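Local atomic coordinates of carbohydrate oxidase (Microdochium nivale, PDB entry 3RJ8), a protein that oxidises the C1 hydroxyl of mono-, oligo- and polysaccharides to the corresponding lactones, passing the electrons to molecular oxygen to give hydrogen peroxide. Residues Gly1-Cys6 with Ile36-Ala41. Sequence-based numbering, arbitrary orientation.
Sequences GAIEAC and IPTAIA. With K (potassium ion), chain G.
I3 and A39 meet through methyl groups: CG2 of I3 lies 3.9 Å from CB of A39, and CG1 of the same isoleucine follows at 4.1 Å. Both residues direct their CB at the opposing segment, so a branched side chain from the first helical turn straddles the small methyl of an edge strand. With CG1 set opposite the backbone N (chi1 -177°), both branches can reach that methyl; I3, itself buried, also touches C55, L59, L61 and L84. T38 skirts this apolar patch, its OG1 4.3 Å from CG2 of I3. E4, partly exposed, lies at the margin of the contact. Its chain bends at chi2 (86°), which brings OE2 to 3.7 Å from the T38 carbonyl O, a contact without a hydrogen bond, whereas OE1 turns back to accept a weak bond from N of G1 (3.4 Å). The carboxylate thus leans on its own chain terminus, whose positive charge, if present, would suit it. A potassium ion, held by O of I36 (2.9 Å), lies 8.9 Å from OE2 of E4, which is not its ligand. Through I3 the N-terminal helix packs beside helix 46-58 on the parallel sheet's face, at outermost strand 39-42, in a PCMH-type FAD-binding domain, as in oxygen-dependent FAD-linked oxidoreductases.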
ATOM      1  N   GLY A   1     -35.748   3.594   0.485  1.00 17.68           N
ATOM      2  CA  GLY A   1     -35.564   2.795   1.739  1.00 16.84           C
ATOM      3  C   GLY A   1     -35.028   3.701   2.823  1.00 17.16           C
ATOM      4  O   GLY A   1     -34.633   4.843   2.546  1.00 16.56           O
ATOM      5  N   ALA A   2     -34.988   3.202   4.057  1.00 17.02           N
ATOM      6  CA  ALA A   2     -34.593   4.039   5.192  1.00 16.78           C
ATOM      7  C   ALA A   2     -33.265   4.814   4.994  1.00 17.34           C
ATOM      8  O   ALA A   2     -33.221   6.027   5.232  1.00 17.23           O
ATOM      9  CB  ALA A   2     -34.589   3.220   6.487  1.00 17.55           C
ATOM     10  N   ILE A   3     -32.215   4.127   4.523  1.00 17.12           N
ATOM     11  CA  ILE A   3     -30.870   4.715   4.355  1.00 16.74           C
ATOM     12  C   ILE A   3     -30.811   5.751   3.235  1.00 17.53           C
ATOM     13  O   ILE A   3     -30.135   6.778   3.373  1.00 16.89           O
ATOM     14  CB  ILE A   3     -29.728   3.615   4.193  1.00 16.41           C
ATOM     15  CG1 ILE A   3     -28.323   4.240   4.105  1.00 15.84           C
ATOM     16  CG2 ILE A   3     -29.964   2.709   2.977  1.00 15.61           C
ATOM     17  CD1 ILE A   3     -27.841   4.930   5.366  1.00 15.71           C
ATOM     18  N   GLU A   4     -31.514   5.472   2.136  1.00 18.84           N
ATOM     19  CA  GLU A   4     -31.620   6.404   1.006  1.00 19.97           C
ATOM     20  C   GLU A   4     -32.272   7.712   1.448  1.00 19.85           C
ATOM     21  O   GLU A   4     -31.704   8.789   1.269  1.00 19.75           O
ATOM     22  CB  GLU A   4     -32.422   5.786  -0.145  1.00 20.78           C
ATOM     23  CG  GLU A   4     -31.653   4.745  -0.968  1.00 23.34           C
ATOM     24  CD  GLU A   4     -31.703   3.330  -0.391  1.00 23.35           C
ATOM     25  OE1 GLU A   4     -32.378   3.107   0.631  1.00 24.80           O
ATOM     26  OE2 GLU A   4     -31.063   2.426  -0.971  1.00 24.67           O
ATOM     27  N   ALA A   5     -33.460   7.595   2.038  1.00 20.46           N
ATOM     28  CA  ALA A   5     -34.219   8.729   2.554  1.00 20.30           C
ATOM     29  C   ALA A   5     -33.377   9.560   3.504  1.00 20.77           C
ATOM     30  O   ALA A   5     -33.289  10.787   3.355  1.00 21.48           O
ATOM     31  CB  ALA A   5     -35.449   8.245   3.245  1.00 19.04           C
ATOM     32  N   CYS A   6     -32.742   8.872   4.457  1.00 21.21           N
ATOM     33  CA  CYS A   6     -31.843   9.479   5.439  1.00 20.60           C
ATOM     34  C   CYS A   6     -30.692  10.287   4.824  1.00 20.14           C
ATOM     35  O   CYS A   6     -30.464  11.434   5.217  1.00 21.08           O
ATOM     36  CB  CYS A   6     -31.289   8.407   6.360  1.00 22.83           C
ATOM     37  SG  CYS A   6     -30.566   9.068   7.850  1.00 29.22           S
ATOM     38  N   ILE A  36     -21.875  -6.110  -2.207  1.00 10.19           N
ATOM     39  CA  ILE A  36     -23.041  -5.302  -2.479  1.00 10.38           C
ATOM     40  C   ILE A  36     -23.375  -4.437  -1.258  1.00 10.01           C
ATOM     41  O   ILE A  36     -23.985  -4.918  -0.311  1.00  9.93           O
ATOM     42  CB  ILE A  36     -24.237  -6.213  -2.893  1.00 10.89           C
ATOM     43  CG1 ILE A  36     -23.785  -7.234  -3.941  1.00 10.94           C
ATOM     44  CG2 ILE A  36     -25.424  -5.389  -3.387  1.00 10.59           C
ATOM     45  CD1 ILE A  36     -24.854  -8.190  -4.357  1.00 11.78           C
ATOM     46  N   PRO A  37     -22.984  -3.148  -1.279  1.00 10.06           N
ATOM     47  CA  PRO A  37     -23.346  -2.291  -0.146  1.00  9.68           C
ATOM     48  C   PRO A  37     -24.847  -2.030  -0.135  1.00  9.52           C
ATOM     49  O   PRO A  37     -25.523  -2.201  -1.161  1.00  9.45           O
ATOM     50  CB  PRO A  37     -22.576  -0.988  -0.425  1.00  9.50           C
ATOM     51  CG  PRO A  37     -21.625  -1.317  -1.551  1.00  9.65           C
ATOM     52  CD  PRO A  37     -22.298  -2.380  -2.334  1.00  9.61           C
ATOM     53  N   THR A  38     -25.383  -1.642   1.012  1.00  9.45           N
ATOM     54  CA  THR A  38     -26.800  -1.346   1.052  1.00  9.73           C
ATOM     55  C   THR A  38     -27.127  -0.027   0.307  1.00  9.89           C
ATOM     56  O   THR A  38     -28.235   0.159  -0.214  1.00  9.56           O
ATOM     57  CB  THR A  38     -27.359  -1.395   2.484  1.00  9.62           C
ATOM     58  OG1 THR A  38     -28.786  -1.355   2.418  1.00  9.96           O
ATOM     59  CG2 THR A  38     -26.853  -0.230   3.322  1.00  9.81           C
ATOM     60  N   ALA A  39     -26.134   0.864   0.263  1.00  9.46           N
ATOM     61  CA  ALA A  39     -26.226   2.129  -0.432  1.00  9.50           C
ATOM     62  C   ALA A  39     -24.825   2.686  -0.552  1.00  9.43           C
ATOM     63  O   ALA A  39     -23.950   2.334   0.241  1.00  9.15           O
ATOM     64  CB  ALA A  39     -27.136   3.124   0.316  1.00  9.22           C
ATOM     65  N   ILE A  40     -24.633   3.552  -1.550  1.00  9.53           N
ATOM     66  CA  ILE A  40     -23.373   4.216  -1.802  1.00  9.61           C
ATOM     67  C   ILE A  40     -23.556   5.734  -1.728  1.00 10.15           C
ATOM     68  O   ILE A  40     -24.214   6.343  -2.581  1.00 10.47           O
ATOM     69  CB  ILE A  40     -22.796   3.831  -3.180  1.00  9.57           C
ATOM     70  CG1 ILE A  40     -22.685   2.301  -3.327  1.00  9.22           C
ATOM     71  CG2 ILE A  40     -21.429   4.480  -3.376  1.00  9.46           C
ATOM     72  CD1 ILE A  40     -22.277   1.849  -4.722  1.00  8.82           C
ATOM     73  N   ALA A  41     -22.983   6.336  -0.689  1.00 10.34           N
ATOM     74  CA  ALA A  41     -22.946   7.789  -0.551  1.00  9.98           C
ATOM     75  C   ALA A  41     -21.741   8.334  -1.303  1.00 10.09           C
ATOM     76  O   ALA A  41     -20.598   8.092  -0.921  1.00 10.52           O
ATOM     77  CB  ALA A  41     -22.885   8.177   0.919  1.00  9.49           C
TER
HETATM   78  K     K G 604     -26.769  -5.345   0.143  0.50  8.22           K